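Proline dehydrogenase (Bradyrhizobium japonicum USDA 110, PDB 3HAZ) probably oxidises proline to glutamate in two steps, using an FAD-dependent proline dehydrogenase and an NAD-dependent aldehyde dehydrogenase joined in one chain. Local coordinates at residues F67-K72 with K147-P152; G762-M767 with T912-T917; T784-S789 with P890-V895. All coordinates share one frame; numbering follows the deposited sequence.

Contact 1 (F67-K72 with K147-P152)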
loop_
_atom_site.group_PDB
_atom_site.type_symbol
_atom_site.label_atom_id
_atom_site.label_comp_id
_atom_site.label_asym_id
_atom_site.label_seq_id
_atom_site.Cartn_x
_atom_site.Cartn_y
_atom_site.Cartn_z
ATOM N N PHE A 67 1.812 -38.756 11.565
ATOM C CA PHE A 67 1.585 -38.941 10.135
ATOM C C PHE A 67 0.961 -37.722 9.465
ATOM O O PHE A 67 0.574 -37.775 8.295
ATOM C CB PHE A 67 0.765 -40.210 9.879
ATOM C CG PHE A 67 1.480 -41.460 10.283
ATOM C CD1 PHE A 67 2.337 -42.096 9.399
ATOM C CD2 PHE A 67 1.333 -41.973 11.561
ATOM C CE1 PHE A 67 3.014 -43.234 9.771
ATOM C CE2 PHE A 67 2.010 -43.115 11.942
ATOM C CZ PHE A 67 2.855 -43.744 11.044
ATOM N N ALA A 68 0.894 -36.618 10.203
ATOM C CA ALA A 68 0.293 -35.393 9.689
ATOM C C ALA A 68 -1.083 -35.670 9.072
ATOM O O ALA A 68 -1.357 -35.301 7.924
ATOM C CB ALA A 68 1.222 -34.723 8.678
ATOM N N LEU A 69 -1.947 -36.315 9.852
ATOM C CA LEU A 69 -3.285 -36.682 9.393
ATOM C C LEU A 69 -4.331 -35.602 9.657
ATOM O O LEU A 69 -4.356 -34.996 10.725
ATOM C CB LEU A 69 -3.749 -37.962 10.094
ATOM C CG LEU A 69 -2.856 -39.207 10.083
ATOM C CD1 LEU A 69 -3.450 -40.282 10.994
ATOM C CD2 LEU A 69 -2.660 -39.737 8.667
ATOM N N SER A 70 -5.216 -35.390 8.694
ATOM C CA SER A 70 -6.433 -34.629 8.944
ATOM C C SER A 70 -7.332 -35.412 9.907
ATOM O O SER A 70 -7.112 -36.604 10.140
ATOM C CB SER A 70 -7.175 -34.387 7.636
ATOM O OG SER A 70 -7.690 -35.605 7.117
ATOM N N THR A 71 -8.339 -34.749 10.467
ATOM C CA THR A 71 -9.310 -35.433 11.306
ATOM C C THR A 71 -10.036 -36.525 10.520
ATOM O O THR A 71 -10.333 -37.592 11.063
ATOM C CB THR A 71 -10.338 -34.455 11.911
ATOM O OG1 THR A 71 -11.003 -33.748 10.860
ATOM C CG2 THR A 71 -9.642 -33.452 12.818
ATOM N N LYS A 72 -10.314 -36.264 9.243
ATOM C CA LYS A 72 -10.990 -37.254 8.411
ATOM C C LYS A 72 -10.125 -38.498 8.219
ATOM O O LYS A 72 -10.623 -39.625 8.221
ATOM C CB LYS A 72 -11.356 -36.679 7.040
ATOM C CG LYS A 72 -12.166 -37.654 6.183
ATOM C CD LYS A 72 -11.916 -37.470 4.696
ATOM C CE LYS A 72 -12.391 -36.121 4.222
ATOM N NZ LYS A 72 -13.866 -36.030 4.255
ATOM N N LYS A 147 -1.207 -42.099 -1.622
ATOM C CA LYS A 147 -0.491 -41.250 -2.558
ATOM C C LYS A 147 0.441 -40.285 -1.813
ATOM O O LYS A 147 1.562 -40.032 -2.252
ATOM C CB LYS A 147 -1.484 -40.497 -3.454
ATOM C CG LYS A 147 -0.853 -39.543 -4.462
ATOM C CD LYS A 147 -1.892 -39.060 -5.475
ATOM C CE LYS A 147 -1.325 -38.020 -6.435
ATOM N NZ LYS A 147 -1.308 -36.639 -5.853
ATOM N N ARG A 148 -0.011 -39.777 -0.671
ATOM C CA ARG A 148 0.749 -38.772 0.061
ATOM C C ARG A 148 1.879 -39.360 0.908
ATOM O O ARG A 148 2.997 -38.855 0.888
ATOM C CB ARG A 148 -0.170 -37.930 0.944
ATOM C CG ARG A 148 0.477 -36.637 1.397
ATOM C CD ARG A 148 -0.482 -35.748 2.171
ATOM N NE ARG A 148 -0.631 -36.176 3.559
ATOM C CZ ARG A 148 -1.756 -36.659 4.073
ATOM N NH1 ARG A 148 -1.800 -37.025 5.350
ATOM N NH2 ARG A 148 -2.836 -36.769 3.308
ATOM N N LEU A 149 1.577 -40.420 1.653
ATOM C CA LEU A 149 2.531 -41.008 2.587
ATOM C C LEU A 149 3.249 -42.237 2.026
ATOM O O LEU A 149 4.368 -42.543 2.431
ATOM C CB LEU A 149 1.826 -41.390 3.894
ATOM C CG LEU A 149 1.188 -40.295 4.753
ATOM C CD1 LEU A 149 0.386 -40.914 5.888
ATOM C CD2 LEU A 149 2.236 -39.340 5.304
ATOM N N GLY A 150 2.603 -42.936 1.094
ATOM C CA GLY A 150 3.086 -44.223 0.622
ATOM C C GLY A 150 2.336 -45.326 1.348
ATOM O O GLY A 150 1.913 -45.144 2.491
ATOM N N ALA A 151 2.158 -46.469 0.691
ATOM C CA ALA A 151 1.413 -47.575 1.295
ATOM C C ALA A 151 2.020 -48.082 2.613
ATOM O O ALA A 151 1.291 -48.340 3.573
ATOM C CB ALA A 151 1.237 -48.718 0.300
ATOM N N PRO A 152 3.356 -48.235 2.668
ATOM C CA PRO A 152 3.938 -48.734 3.923
ATOM C C PRO A 152 3.644 -47.857 5.149
ATOM O O PRO A 152 3.365 -48.386 6.230
ATOM C CB PRO A 152 5.444 -48.791 3.614
ATOM C CG PRO A 152 5.498 -49.044 2.136
ATOM C CD PRO A 152 4.339 -48.235 1.564
#
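A Schellman motif ends helix 60-66, and the turn it forms meets the end of helix 140-149. Ala68 is the C-prime residue, with a positive phi of 50°, and Leu69 N bonds back to Leu64 O. The turn brings the carbonyls of Phe67 and Ala68 up to Arg148 and Leu149. Arg148 has CG anti to its backbone N, and its chain bends at chi3 (80°). This places Arg148 NH1 3.1 Å from Ala68 O. Phe67 O lies at the edge of the guanidinium, in its plane, 3.9 Å from Arg148 NH1. The firmest partner of this group is Glu73, whose OE2 forms a salt bridge with Arg148 NH2. Leu149 makes the apolar part through CD1, while Leu149 CD2 lies 3.8 Å from Phe67 O. Leu149 CD1 is 4.1 Å from Phe67 CB and 4.3 Å from Leu69 CD2. The Phe67 and Leu149 side chains cross at about a right angle. Tyr476 of a second subunit meets the Phe67 ring and also packs on Leu149. Within the chain, Phe67 rests on Thr156, Ala157 and Gln160 of helix 151-168, while Leu69 sits between helix 60-66 and helix 140-149.

Contact 2 (G762-M767 with T912-T917). With NAD (nicotinamide-adenine-dinucleotide), chain D.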
loop_
_atom_site.group_PDB
_atom_site.type_symbol
_atom_site.label_atom_id
_atom_site.label_comp_id
_atom_site.label_asym_id
_atom_site.label_seq_id
_atom_site.Cartn_x
_atom_site.Cartn_y
_atom_site.Cartn_z
ATOM N N GLY A 762 -40.608 -27.023 -10.292
ATOM C CA GLY A 762 -40.413 -28.080 -9.316
ATOM C C GLY A 762 -39.122 -28.869 -9.439
ATOM O O GLY A 762 -38.157 -28.440 -10.075
ATOM N N GLY A 763 -39.106 -30.033 -8.799
ATOM C CA GLY A 763 -38.014 -30.970 -8.940
ATOM C C GLY A 763 -38.413 -32.338 -8.419
ATOM O O GLY A 763 -39.394 -32.476 -7.694
ATOM N N ILE A 764 -37.661 -33.353 -8.824
ATOM C CA ILE A 764 -37.709 -34.656 -8.177
ATOM C C ILE A 764 -36.333 -34.818 -7.548
ATOM O O ILE A 764 -35.408 -35.367 -8.148
ATOM C CB ILE A 764 -38.051 -35.781 -9.183
ATOM C CG1 ILE A 764 -39.357 -35.437 -9.912
ATOM C CG2 ILE A 764 -38.159 -37.131 -8.472
ATOM C CD1 ILE A 764 -39.817 -36.467 -10.933
ATOM N N ASN A 765 -36.195 -34.281 -6.339
ATOM C CA ASN A 765 -34.888 -34.124 -5.718
ATOM C C ASN A 765 -34.400 -35.406 -5.051
ATOM O O ASN A 765 -35.117 -36.012 -4.258
ATOM C CB ASN A 765 -34.921 -32.956 -4.723
ATOM C CG ASN A 765 -35.483 -31.684 -5.345
ATOM O OD1 ASN A 765 -35.107 -31.304 -6.451
ATOM N ND2 ASN A 765 -36.400 -31.032 -4.641
ATOM N N ALA A 766 -33.177 -35.803 -5.391
ATOM C CA ALA A 766 -32.574 -37.028 -4.887
ATOM C C ALA A 766 -31.535 -36.738 -3.821
ATOM O O ALA A 766 -31.007 -35.628 -3.729
ATOM C CB ALA A 766 -31.925 -37.809 -6.032
ATOM N N MET A 767 -31.253 -37.752 -3.013
ATOM C CA MET A 767 -30.078 -37.757 -2.156
ATOM C C MET A 767 -29.326 -39.062 -2.378
ATOM O O MET A 767 -29.936 -40.119 -2.516
ATOM C CB MET A 767 -30.449 -37.621 -0.679
ATOM C CG MET A 767 -29.248 -37.803 0.250
ATOM S SD MET A 767 -29.630 -37.619 2.003
ATOM C CE MET A 767 -29.913 -35.852 2.131
ATOM N N THR A 912 -34.921 -37.924 -15.213
ATOM C CA THR A 912 -36.176 -37.235 -14.934
ATOM C C THR A 912 -36.268 -35.910 -15.690
ATOM O O THR A 912 -37.360 -35.458 -16.027
ATOM C CB THR A 912 -36.367 -36.960 -13.434
ATOM O OG1 THR A 912 -35.567 -35.834 -13.053
ATOM C CG2 THR A 912 -35.991 -38.189 -12.601
ATOM N N GLY A 913 -35.118 -35.294 -15.948
ATOM C CA GLY A 913 -35.083 -33.996 -16.592
ATOM C C GLY A 913 -35.065 -32.839 -15.605
ATOM O O GLY A 913 -34.754 -31.706 -15.972
ATOM N N TYR A 914 -35.409 -33.113 -14.352
ATOM C CA TYR A 914 -35.370 -32.082 -13.316
ATOM C C TYR A 914 -33.935 -31.848 -12.825
ATOM O O TYR A 914 -33.039 -32.635 -13.123
ATOM C CB TYR A 914 -36.302 -32.455 -12.157
ATOM C CG TYR A 914 -37.770 -32.382 -12.527
ATOM C CD1 TYR A 914 -38.444 -31.166 -12.524
ATOM C CD2 TYR A 914 -38.477 -33.523 -12.897
ATOM C CE1 TYR A 914 -39.782 -31.084 -12.865
ATOM C CE2 TYR A 914 -39.828 -33.449 -13.246
ATOM C CZ TYR A 914 -40.471 -32.227 -13.225
ATOM O OH TYR A 914 -41.805 -32.128 -13.565
ATOM N N GLY A 915 -33.713 -30.759 -12.095
ATOM C CA GLY A 915 -32.382 -30.458 -11.594
ATOM C C GLY A 915 -32.355 -29.318 -10.599
ATOM O O GLY A 915 -31.677 -28.314 -10.810
ATOM N N LEU A 916 -33.095 -29.469 -9.508
ATOM C CA LEU A 916 -33.193 -28.415 -8.506
ATOM C C LEU A 916 -32.202 -28.627 -7.356
ATOM O O LEU A 916 -31.182 -27.939 -7.281
ATOM C CB LEU A 916 -34.631 -28.300 -7.988
ATOM C CG LEU A 916 -34.937 -27.067 -7.132
ATOM C CD1 LEU A 916 -34.465 -25.783 -7.823
ATOM C CD2 LEU A 916 -36.426 -27.004 -6.849
ATOM N N THR A 917 -32.490 -29.568 -6.459
ATOM C CA THR A 917 -31.539 -29.881 -5.384
ATOM C C THR A 917 -31.058 -31.331 -5.425
ATOM O O THR A 917 -31.772 -32.233 -5.879
ATOM C CB THR A 917 -32.107 -29.587 -3.967
ATOM O OG1 THR A 917 -33.321 -30.325 -3.766
ATOM C CG2 THR A 917 -32.389 -28.102 -3.794
HETATM P PA NAD D . -48.792 -23.433 -9.664
HETATM O O1A NAD D . -48.161 -23.740 -11.147
HETATM O O2A NAD D . -49.929 -24.333 -9.411
HETATM O O5B NAD D . -49.306 -21.845 -9.660
HETATM C C5B NAD D . -48.512 -20.866 -9.002
HETATM C C4B NAD D . -48.901 -19.444 -9.437
HETATM O O4B NAD D . -49.175 -19.281 -10.881
HETATM C C3B NAD D . -50.229 -18.878 -8.786
HETATM O O3B NAD D . -50.234 -17.612 -8.201
HETATM C C2B NAD D . -51.262 -19.248 -9.846
HETATM O O2B NAD D . -52.606 -18.851 -9.689
HETATM C C1B NAD D . -50.529 -18.873 -11.060
HETATM N N9A NAD D . -51.096 -19.516 -12.254
HETATM C C8A NAD D . -51.787 -20.683 -12.316
HETATM N N7A NAD D . -52.133 -20.916 -13.679
HETATM C C5A NAD D . -51.623 -19.845 -14.448
HETATM C C6A NAD D . -51.671 -19.569 -15.809
HETATM N N6A NAD D . -52.347 -20.490 -16.708
HETATM N N1A NAD D . -51.086 -18.445 -16.298
HETATM C C2A NAD D . -50.443 -17.571 -15.438
HETATM N N3A NAD D . -50.395 -17.840 -14.097
HETATM C C4A NAD D . -50.988 -18.981 -13.601
HETATM O O3 NAD D . -47.616 -23.587 -8.477
HETATM P PN NAD D . -48.073 -23.719 -6.873
HETATM O O1N NAD D . -49.222 -24.917 -6.732
HETATM O O2N NAD D . -48.611 -22.442 -6.402
HETATM O O5D NAD D . -46.752 -24.127 -5.940
HETATM C C5D NAD D . -46.191 -25.428 -6.042
HETATM C C4D NAD D . -45.114 -25.529 -7.143
HETATM O O4D NAD D . -44.186 -24.366 -7.276
HETATM C C3D NAD D . -44.158 -26.796 -7.221
HETATM O O3D NAD D . -44.140 -27.575 -8.393
HETATM C C2D NAD D . -42.839 -26.169 -6.720
HETATM O O2D NAD D . -41.644 -26.924 -6.655
HETATM C C1D NAD D . -42.867 -24.858 -7.393
HETATM N N1N NAD D . -41.956 -23.954 -6.679
HETATM C C2N NAD D . -40.625 -23.830 -7.121
HETATM C C3N NAD D . -39.708 -22.948 -6.406
HETATM C C7N NAD D . -38.257 -22.803 -6.896
HETATM O O7N NAD D . -37.581 -21.943 -6.456
HETATM N N7N NAD D . -37.772 -23.626 -7.986
HETATM C C4N NAD D . -40.179 -22.194 -5.217
HETATM C C5N NAD D . -41.501 -22.316 -4.783
HETATM C C6N NAD D . -42.435 -23.208 -5.507
HETATM O O HOH W 1 -32.891 -33.911 -9.918
HETATM O O HOH W 2 -33.860 -35.984 -11.107
HETATM O O HOH W 3 -34.566 -32.019 -8.984
HETATM O O HOH W 4 -31.470 -34.376 -7.488
#
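The two segments cross steeply as they lead into the adjacent parallel strands 765-769 and 917-921; Gly763 CA is 5.2 Å from Tyr914 CA, and Asn765 and Thr917 form the second close pair. One direct hydrogen bond joins them. Thr917 N donates to Asn765 OD1 at 3.1 Å, in a nearly straight bond (172°). The N-H comes from above the amide plane, not along a lone pair. Water 3 also donates to OD1 and accepts from Leu916 N, so two donors grip this oxygen. The ND2 end bonds Cys794 O and Ala796 O, which fixes the amide's rotation. Thr917 OG1 lies 3.0 Å from Asn765 CG, but it bonds Ser795 O instead. Water 4 links Ala766 N and Thr917 O.

Tyr914 has CG anti to its carbonyl carbon (chi1 -70°). Its ring lays one face over Gly763, with Tyr914 CD1 3.6 Å from Gly763 CA. Ile764 crosses the ring obliquely, with Ile764 CG1 3.7 Å from Tyr914 CD2. A side chain on Gly763 would clash with Asn765 OD1. Thr912 OG1 accepts from Tyr914 N in an ST turn.

On the cofactor side, Gly762 CA is 3.2 Å from NAD O2D. Leu916 CD2 is 3.8 Å from NAD N7N, in the nicotinamide amide. Gly763 N bonds Glu886, which also holds NAD. The arrangement belongs to the aldehyde dehydrogenase fold, where loops at the start of the catalytic-domain strands line the cofactor pocket beside the predicted active-site Cys794.

Contact 3 (T784-S789 with P890-V895)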
loop_
_atom_site.group_PDB
_atom_site.type_symbol
_atom_site.label_atom_id
_atom_site.label_comp_id
_atom_site.label_asym_id
_atom_site.label_seq_id
_atom_site.Cartn_x
_atom_site.Cartn_y
_atom_site.Cartn_z
ATOM N N THR A 784 -35.607 -34.147 7.826
ATOM C CA THR A 784 -35.766 -32.710 7.618
ATOM C C THR A 784 -36.094 -32.376 6.164
ATOM O O THR A 784 -37.086 -31.704 5.872
ATOM C CB THR A 784 -34.487 -31.948 8.017
ATOM O OG1 THR A 784 -34.325 -32.007 9.437
ATOM C CG2 THR A 784 -34.585 -30.497 7.588
ATOM N N SER A 785 -35.253 -32.856 5.255
ATOM C CA SER A 785 -35.399 -32.561 3.833
ATOM C C SER A 785 -36.720 -33.041 3.226
ATOM O O SER A 785 -37.261 -32.401 2.326
ATOM C CB SER A 785 -34.220 -33.149 3.046
ATOM O OG SER A 785 -32.987 -32.634 3.521
ATOM N N ALA A 786 -37.244 -34.166 3.702
ATOM C CA ALA A 786 -38.427 -34.749 3.065
ATOM C C ALA A 786 -39.753 -34.405 3.747
ATOM O O ALA A 786 -40.811 -34.359 3.093
ATOM C CB ALA A 786 -38.268 -36.264 2.953
ATOM N N PHE A 787 -39.706 -34.168 5.053
ATOM C CA PHE A 787 -40.936 -34.064 5.840
ATOM C C PHE A 787 -41.165 -32.696 6.474
ATOM O O PHE A 787 -42.295 -32.357 6.818
ATOM C CB PHE A 787 -40.986 -35.161 6.916
ATOM C CG PHE A 787 -40.799 -36.544 6.375
ATOM C CD1 PHE A 787 -41.471 -36.950 5.230
ATOM C CD2 PHE A 787 -39.957 -37.449 7.011
ATOM C CE1 PHE A 787 -41.304 -38.232 4.725
ATOM C CE2 PHE A 787 -39.787 -38.733 6.511
ATOM C CZ PHE A 787 -40.469 -39.122 5.361
ATOM N N ARG A 788 -40.097 -31.914 6.629
ATOM C CA ARG A 788 -40.215 -30.534 7.106
ATOM C C ARG A 788 -41.182 -29.756 6.223
ATOM O O ARG A 788 -41.159 -29.891 5.001
ATOM C CB ARG A 788 -38.847 -29.848 7.109
ATOM C CG ARG A 788 -38.880 -28.342 7.320
ATOM C CD ARG A 788 -38.898 -27.980 8.791
ATOM N NE ARG A 788 -37.798 -28.611 9.515
ATOM C CZ ARG A 788 -36.670 -27.996 9.855
ATOM N NH1 ARG A 788 -36.488 -26.718 9.546
ATOM N NH2 ARG A 788 -35.725 -28.659 10.514
ATOM N N SER A 789 -42.028 -28.943 6.849
ATOM C CA SER A 789 -43.048 -28.184 6.130
ATOM C C SER A 789 -43.973 -29.115 5.350
ATOM O O SER A 789 -44.465 -28.754 4.284
ATOM C CB SER A 789 -42.403 -27.176 5.171
ATOM O OG SER A 789 -41.456 -26.370 5.841
ATOM N N PRO A 890 -45.243 -34.838 2.193
ATOM C CA PRO A 890 -44.327 -35.547 3.102
ATOM C C PRO A 890 -44.126 -36.995 2.674
ATOM O O PRO A 890 -44.394 -37.892 3.463
ATOM C CB PRO A 890 -45.076 -35.546 4.443
ATOM C CG PRO A 890 -46.442 -34.927 4.188
ATOM C CD PRO A 890 -46.624 -34.801 2.704
ATOM N N ILE A 891 -43.658 -37.224 1.454
ATOM C CA ILE A 891 -43.600 -38.577 0.926
ATOM C C ILE A 891 -42.223 -38.930 0.385
ATOM O O ILE A 891 -41.829 -38.483 -0.696
ATOM C CB ILE A 891 -44.678 -38.799 -0.157
ATOM C CG1 ILE A 891 -46.059 -38.448 0.407
ATOM C CG2 ILE A 891 -44.638 -40.246 -0.661
ATOM C CD1 ILE A 891 -47.154 -38.379 -0.635
ATOM N N LEU A 892 -41.493 -39.739 1.149
ATOM C CA LEU A 892 -40.148 -40.145 0.764
ATOM C C LEU A 892 -40.167 -41.445 -0.037
ATOM O O LEU A 892 -40.851 -42.400 0.328
ATOM C CB LEU A 892 -39.271 -40.319 2.008
ATOM C CG LEU A 892 -37.846 -40.799 1.764
ATOM C CD1 LEU A 892 -37.044 -39.696 1.076
ATOM C CD2 LEU A 892 -37.196 -41.202 3.077
ATOM N N HIS A 893 -39.414 -41.471 -1.132
ATOM C CA HIS A 893 -39.214 -42.695 -1.892
ATOM C C HIS A 893 -37.755 -43.108 -1.746
ATOM O O HIS A 893 -36.866 -42.256 -1.767
ATOM C CB HIS A 893 -39.572 -42.486 -3.366
ATOM C CG HIS A 893 -40.923 -41.883 -3.576
ATOM N ND1 HIS A 893 -41.157 -40.528 -3.472
ATOM C CD2 HIS A 893 -42.119 -42.448 -3.872
ATOM C CE1 HIS A 893 -42.435 -40.284 -3.704
ATOM N NE2 HIS A 893 -43.041 -41.431 -3.947
ATOM N N VAL A 894 -37.513 -44.410 -1.580
ATOM C CA VAL A 894 -36.159 -44.920 -1.376
ATOM C C VAL A 894 -35.789 -46.030 -2.357
ATOM O O VAL A 894 -36.578 -46.934 -2.622
ATOM C CB VAL A 894 -35.966 -45.457 0.058
ATOM C CG1 VAL A 894 -34.530 -45.936 0.256
ATOM C CG2 VAL A 894 -36.332 -44.392 1.083
ATOM N N VAL A 895 -34.577 -45.951 -2.887
ATOM C CA VAL A 895 -34.026 -47.009 -3.719
ATOM C C VAL A 895 -32.667 -47.427 -3.137
ATOM O O VAL A 895 -31.812 -46.580 -2.882
ATOM C CB VAL A 895 -33.824 -46.524 -5.170
ATOM C CG1 VAL A 895 -33.052 -47.557 -5.980
ATOM C CG2 VAL A 895 -35.161 -46.207 -5.819
#
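Helix 775-787 is the helix of a beta-alpha-beta crossover in the aldehyde dehydrogenase fold, linking the parallel strands 765-769 and 797-803. Its last turn packs on the start of strand 891-897 in the same sheet. The tight part is buried and largely apolar, and no hydrogen bond crosses it. Phe787 carries most of it. Its CG is anti to the carbonyl carbon (chi1 -54°), which swings the ring tip over to the strand. Phe787 CE1 comes 3.4 Å from Pro890 O. Phe787 CD1 lies 3.9 Å from Pro890 CB, and Phe787 CZ is 3.8 Å from Leu892 CB. Pro890 CA sits at the ring edge, in plane. Ala786 CB lies over one face of the same ring, offset toward the rim, and also touches Leu892 CD1 at 4.1 Å. Phe787 and Leu892 cross at about a right angle, and both pack on Ile874 of strand 873-876. Ile891 has its CB directed away from the helix end and is buried against Leu845 and Ile849 of helix 839-855. An alanine in place of Phe787 would remove the ring and would probably loosen the seating of the helix end on Pro890 and Leu892.

The loose side begins where the helix stops. The CB of Arg788 is directed away from the strand, and the residue is partly exposed, as is Ser789, whose OG bonds Asp606. Neither touches 890-895. Back on the buried side, the closest backbone approach is Ala786 O to Pro890 CA, 3.7 Å.

How the contacts relate
Contacts 2 and 3 are buried and share one sheet of the aldehyde dehydrogenase part, their centres about 13 Å apart. Strand 765-769 of contact 2 is followed in the chain by helix 775-787 of contact 3, and the predicted active-site Cys794 comes soon after that helix. Contact 1 is only partly buried. It lies among helices of the N-terminal DNA-binding domain, and its centre is about 37 Å from that of contact 2. Chemistry follows place. Contact 2, beside NAD, uses a buried amide, ordered waters and glycines. Contact 3 is mainly apolar, with ring-to-carbonyl contacts and no hydrogen bond. Contact 1 mixes leucine and phenylalanine packing with a charged arginine, and another subunit covers part of it.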